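Long-range contacts in COG3291: FOG: PKD repeat (Clostridium thermocellum, PDB 1WMX), which serves as the family 30 carbohydrate-binding module of the large enzyme CelJ, which probably degrades cellulose: residues L51-Q56 against V170-I175; G103-V108 against S154-V159. All blocks are in the same frame, centred on the assembly; numbering follows the deposited sequence.

Contact 1 (L51-Q56 against V170-I175); sequences LRLNVQ and VWFSDI
The edge of the Phe172 ring is turned to the neighbouring strand, with CE1 3.8 Å from Leu53 CB and CD1 3.6 Å from Leu51 O, both partners lying near the ring plane. Val170 lies side by side with Leu53 and points the same way, its CG2 3.6 Å from Leu53 CB. Ile175, reaching back from beyond the corner at Asp174, instead meets Leu51 at about a right angle, Leu51 CD2 to Ile175 CD1 at 4.1 Å. Strands 51-55 and 170-173 are antiparallel neighbours in one sheet of a beta-sandwich: Leu51–Phe172 and Leu53–Val170 are hydrogen-bonded pairs, and Phe172 N reaches Leu51 O at 2.8 Å. The apolar side chains of Leu51, Leu53, Val170 and Phe172 suit the inward face, where Leu51 and Leu53 also touch strand 64-69 of the other sheet and Phe172 stacks on Phe160. On the reverse face the non-hydrogen-bonded pair Arg52 and Trp171 run alongside each other, pointing the same way, with Arg52 CG 3.8 Å from Trp171 NE1 and the guanidinium and indole planes 70° apart. Amphipathic residues fit this partly exposed place: their carbon parts pack, while Arg52 NH1 forms a salt bridge with Glu31 and Trp171 NE1 is hydrogen-bonded to Asp40 OD1.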
# COMPACT_ATOMS: atom_id res chain seq x y z
N LEU B 51 -11.17 -14.77 -15.58
CA LEU B 51 -10.55 -13.47 -15.40
C LEU B 51 -9.05 -13.64 -15.71
O LEU B 51 -8.36 -14.41 -15.05
CB LEU B 51 -10.77 -13.00 -13.97
CG LEU B 51 -10.48 -11.53 -13.69
CD1 LEU B 51 -11.33 -10.64 -14.61
CD2 LEU B 51 -10.78 -11.25 -12.22
N ARG B 52 -8.56 -12.91 -16.70
CA ARG B 52 -7.16 -12.99 -17.12
C ARG B 52 -6.21 -11.96 -16.52
O ARG B 52 -6.39 -10.76 -16.71
CB ARG B 52 -7.08 -12.90 -18.65
CG ARG B 52 -5.65 -13.05 -19.24
CD ARG B 52 -5.59 -12.46 -20.66
NE ARG B 52 -6.76 -12.87 -21.42
CZ ARG B 52 -7.40 -12.13 -22.31
NH1 ARG B 52 -7.00 -10.90 -22.59
NH2 ARG B 52 -8.50 -12.62 -22.88
N LEU B 53 -5.20 -12.45 -15.80
CA LEU B 53 -4.17 -11.60 -15.20
C LEU B 53 -2.96 -11.81 -16.12
O LEU B 53 -2.23 -12.80 -15.99
CB LEU B 53 -3.86 -12.05 -13.78
CG LEU B 53 -2.74 -11.29 -13.06
CD1 LEU B 53 -3.12 -9.82 -12.92
CD2 LEU B 53 -2.49 -11.91 -11.68
N ASN B 54 -2.76 -10.88 -17.03
CA ASN B 54 -1.70 -11.00 -18.03
C ASN B 54 -0.60 -9.94 -18.04
O ASN B 54 -0.80 -8.81 -18.50
CB ASN B 54 -2.37 -11.06 -19.41
CG ASN B 54 -1.39 -11.29 -20.54
OD1 ASN B 54 -1.67 -10.94 -21.68
ND2 ASN B 54 -0.25 -11.90 -20.22
N VAL B 55 0.56 -10.31 -17.52
CA VAL B 55 1.72 -9.43 -17.49
C VAL B 55 2.47 -9.85 -18.75
O VAL B 55 3.17 -10.86 -18.75
CB VAL B 55 2.58 -9.67 -16.23
CG1 VAL B 55 3.78 -8.74 -16.23
CG2 VAL B 55 1.74 -9.44 -14.98
N GLN B 56 2.32 -9.06 -19.81
CA GLN B 56 2.92 -9.37 -21.11
C GLN B 56 4.41 -9.13 -21.36
O GLN B 56 5.02 -9.85 -22.15
CB GLN B 56 2.08 -8.69 -22.20
CG GLN B 56 1.26 -7.53 -21.68
CD GLN B 56 0.08 -7.22 -22.57
OE1 GLN B 56 -0.55 -6.18 -22.43
NE2 GLN B 56 -0.23 -8.12 -23.50
N VAL B 170 -2.16 -16.00 -16.00
CA VAL B 170 -2.98 -16.94 -15.24
C VAL B 170 -4.42 -16.56 -15.51
O VAL B 170 -4.70 -15.46 -16.01
CB VAL B 170 -2.73 -16.90 -13.71
CG1 VAL B 170 -1.33 -17.39 -13.40
CG2 VAL B 170 -2.96 -15.50 -13.18
N TRP B 171 -5.32 -17.47 -15.19
CA TRP B 171 -6.74 -17.26 -15.39
C TRP B 171 -7.43 -17.62 -14.08
O TRP B 171 -7.08 -18.61 -13.45
CB TRP B 171 -7.23 -18.16 -16.53
CG TRP B 171 -6.77 -17.70 -17.88
CD1 TRP B 171 -7.44 -16.85 -18.73
CD2 TRP B 171 -5.55 -18.05 -18.55
NE1 TRP B 171 -6.71 -16.66 -19.88
CE2 TRP B 171 -5.55 -17.39 -19.79
CE3 TRP B 171 -4.46 -18.87 -18.21
CZ2 TRP B 171 -4.50 -17.51 -20.71
CZ3 TRP B 171 -3.41 -18.99 -19.12
CH2 TRP B 171 -3.44 -18.32 -20.36
N PHE B 172 -8.39 -16.80 -13.66
CA PHE B 172 -9.11 -17.06 -12.42
C PHE B 172 -10.54 -17.44 -12.74
O PHE B 172 -11.07 -17.11 -13.80
CB PHE B 172 -9.13 -15.82 -11.51
CG PHE B 172 -7.78 -15.40 -10.96
CD1 PHE B 172 -6.91 -14.62 -11.72
CD2 PHE B 172 -7.39 -15.76 -9.67
CE1 PHE B 172 -5.68 -14.19 -11.19
CE2 PHE B 172 -6.17 -15.35 -9.13
CZ PHE B 172 -5.31 -14.55 -9.90
N SER B 173 -11.18 -18.12 -11.81
CA SER B 173 -12.56 -18.52 -11.98
C SER B 173 -13.22 -18.59 -10.61
O SER B 173 -12.56 -18.87 -9.61
CB SER B 173 -12.63 -19.90 -12.66
OG SER B 173 -13.98 -20.34 -12.76
N ASP B 174 -14.51 -18.31 -10.56
CA ASP B 174 -15.27 -18.40 -9.32
C ASP B 174 -14.54 -17.83 -8.11
O ASP B 174 -14.34 -18.53 -7.11
CB ASP B 174 -15.61 -19.88 -9.06
CG ASP B 174 -16.77 -20.06 -8.10
OD1 ASP B 174 -16.96 -21.19 -7.60
OD2 ASP B 174 -17.52 -19.09 -7.87
N ILE B 175 -14.15 -16.56 -8.17
CA ILE B 175 -13.47 -15.93 -7.05
C ILE B 175 -14.49 -15.45 -6.01
O ILE B 175 -15.39 -14.66 -6.32
CB ILE B 175 -12.63 -14.71 -7.50
CG1 ILE B 175 -11.65 -15.10 -8.61
CG2 ILE B 175 -11.85 -14.16 -6.31
CD1 ILE B 175 -10.87 -13.93 -9.18

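Contact 2 (G103-V108 against S154-V159); sequences GFRDKV and SVTCLV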
# COMPACT_ATOMS: atom_id res chain seq x y z
N GLY B 103 -3.86 -10.37 -1.77
CA GLY B 103 -4.34 -9.96 -0.43
C GLY B 103 -5.59 -9.07 -0.52
O GLY B 103 -6.32 -9.11 -1.51
N PHE B 104 -5.80 -8.30 0.54
CA PHE B 104 -6.96 -7.38 0.63
C PHE B 104 -6.50 -5.99 1.09
O PHE B 104 -5.42 -5.82 1.65
CB PHE B 104 -7.98 -7.91 1.63
CG PHE B 104 -8.65 -9.19 1.17
CD1 PHE B 104 -9.81 -9.13 0.38
CD2 PHE B 104 -8.12 -10.43 1.52
CE1 PHE B 104 -10.42 -10.31 -0.06
CE2 PHE B 104 -8.73 -11.61 1.08
CZ PHE B 104 -9.88 -11.55 0.29
N ARG B 105 -7.36 -5.02 0.83
CA ARG B 105 -7.12 -3.61 1.19
C ARG B 105 -8.38 -3.09 1.83
O ARG B 105 -9.49 -3.46 1.44
CB ARG B 105 -6.81 -2.89 -0.10
CG ARG B 105 -6.43 -1.43 -0.08
CD ARG B 105 -6.38 -1.10 -1.54
NE ARG B 105 -5.65 0.05 -2.03
CZ ARG B 105 -4.42 0.03 -2.53
NH1 ARG B 105 -3.66 -1.09 -2.55
NH2 ARG B 105 -3.90 1.09 -3.13
N ASP B 106 -8.20 -2.26 2.82
CA ASP B 106 -9.33 -1.67 3.54
C ASP B 106 -9.31 -0.17 3.32
O ASP B 106 -8.47 0.36 2.58
CB ASP B 106 -9.23 -1.97 5.03
CG ASP B 106 -8.21 -1.11 5.76
OD1 ASP B 106 -8.04 -1.27 7.01
OD2 ASP B 106 -7.52 -0.25 5.12
N LYS B 107 -10.25 0.49 3.95
CA LYS B 107 -10.36 1.95 3.89
C LYS B 107 -11.00 2.42 5.19
O LYS B 107 -12.13 2.06 5.50
CB LYS B 107 -11.22 2.38 2.69
CG LYS B 107 -11.32 3.90 2.54
CD LYS B 107 -11.97 4.33 1.23
CE LYS B 107 -13.43 3.87 1.14
NZ LYS B 107 -14.11 4.38 -0.07
N VAL B 108 -10.24 3.21 5.92
CA VAL B 108 -10.68 3.78 7.20
C VAL B 108 -10.33 5.26 7.22
O VAL B 108 -9.18 5.63 7.47
CB VAL B 108 -9.98 3.06 8.36
CG1 VAL B 108 -10.37 3.66 9.71
CG2 VAL B 108 -10.33 1.57 8.38
N SER B 154 -13.84 -3.00 7.26
CA SER B 154 -13.85 -1.95 6.24
C SER B 154 -13.10 -2.30 4.95
O SER B 154 -12.39 -1.45 4.41
CB SER B 154 -13.26 -0.66 6.80
OG SER B 154 -13.88 -0.29 8.02
N VAL B 155 -13.26 -3.52 4.47
CA VAL B 155 -12.58 -3.99 3.27
C VAL B 155 -13.19 -3.50 1.97
O VAL B 155 -14.42 -3.56 1.78
CB VAL B 155 -12.54 -5.54 3.24
CG1 VAL B 155 -11.80 -6.03 2.00
CG2 VAL B 155 -11.90 -6.07 4.52
N THR B 156 -12.34 -3.02 1.06
CA THR B 156 -12.83 -2.54 -0.23
C THR B 156 -12.47 -3.42 -1.41
O THR B 156 -13.30 -3.65 -2.28
CB THR B 156 -12.30 -1.12 -0.59
OG1 THR B 156 -10.87 -1.14 -0.64
CG2 THR B 156 -12.79 -0.09 0.42
N CYS B 157 -11.20 -3.97 -1.36
CA CYS B 157 -10.81 -4.71 -2.55
C CYS B 157 -9.90 -5.86 -2.24
O CYS B 157 -9.33 -5.98 -1.16
CB CYS B 157 -9.98 -3.86 -3.55
SG CYS B 157 -10.66 -2.17 -3.89
N LEU B 158 -9.92 -6.64 -3.12
CA LEU B 158 -9.00 -7.74 -3.26
C LEU B 158 -7.88 -7.21 -4.10
O LEU B 158 -8.11 -6.30 -4.93
CB LEU B 158 -9.76 -8.91 -3.90
CG LEU B 158 -8.87 -9.95 -4.58
CD1 LEU B 158 -8.01 -10.75 -3.60
CD2 LEU B 158 -9.68 -10.98 -5.36
N VAL B 159 -6.70 -7.76 -3.87
CA VAL B 159 -5.51 -7.27 -4.56
C VAL B 159 -4.63 -8.41 -5.09
O VAL B 159 -4.24 -9.33 -4.36
CB VAL B 159 -4.70 -6.41 -3.59
CG1 VAL B 159 -3.82 -5.39 -4.29
CG2 VAL B 159 -5.60 -5.61 -2.63
O HOH W 1 -9.59 1.13 -0.31
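Leu158 carries its CG anti to the backbone N (chi1 159°) and Phe104 carries its own anti to the carbonyl carbon (chi1 -67°), and the two side chains meet on the same face of the sheet. Leu158 CD1 lies above one face of the phenyl ring, displaced toward the rim, and is also tight against Gly103 O at 3.1 Å. Val155 CG1 comes obliquely to Phe104 CD1, 4.0 Å away. Apolar Phe104 and Leu158 suit a face turned to the other sheet, where Ile177 touches Phe104. On the reverse face Val159 CG2 rests 3.9 Å from Arg105 CB, beside Gly103, which puts no side chain there. A long Arg105 fits this partly exposed place: its carbon part packs while its extended chain carries the charge to a salt bridge with Asp118, and it also packs on Tyr113 of the second subunit.

The antiparallel ladder then slips by one residue in a classic beta bulge. Arg105 O receives Thr156 N at 2.9 Å and, weakly, Cys157 N at 3.3 Å. Past it, Lys107 N binds Ser154 O at 2.9 Å, and Thr156 supplies a hydroxyl, OG1, that donates to a water (2.6 Å), which in turn donates to Asp106 O. The buried carboxylate of Asp106 is held by Arg111 and by the backbone N-H groups of Ile117 and Asp151, partners that would probably keep it ionised.

Both contacts are mainly buried antiparallel strand pairs, but they belong to different sheets of the sandwich. Contact 1 joins strands 48-55 and 168-178, and contact 2 joins 101-106 and 155-161, with centres about 19 Å apart. Contact 2 is nested within the chain loop that contact 1 closes, and strand 155-161 is followed directly by 168-178. The two touch where Ile175 CG2 of contact 1 packs 4.0 Å from Leu158 CD2 of contact 2. In contact 1 the ladder is regular, and Arg52 and Trp171 take one face. Contact 2 has Arg105 on its partly exposed face and, past the bulge, a water and the Asp106 carboxylate with its charged and backbone partners.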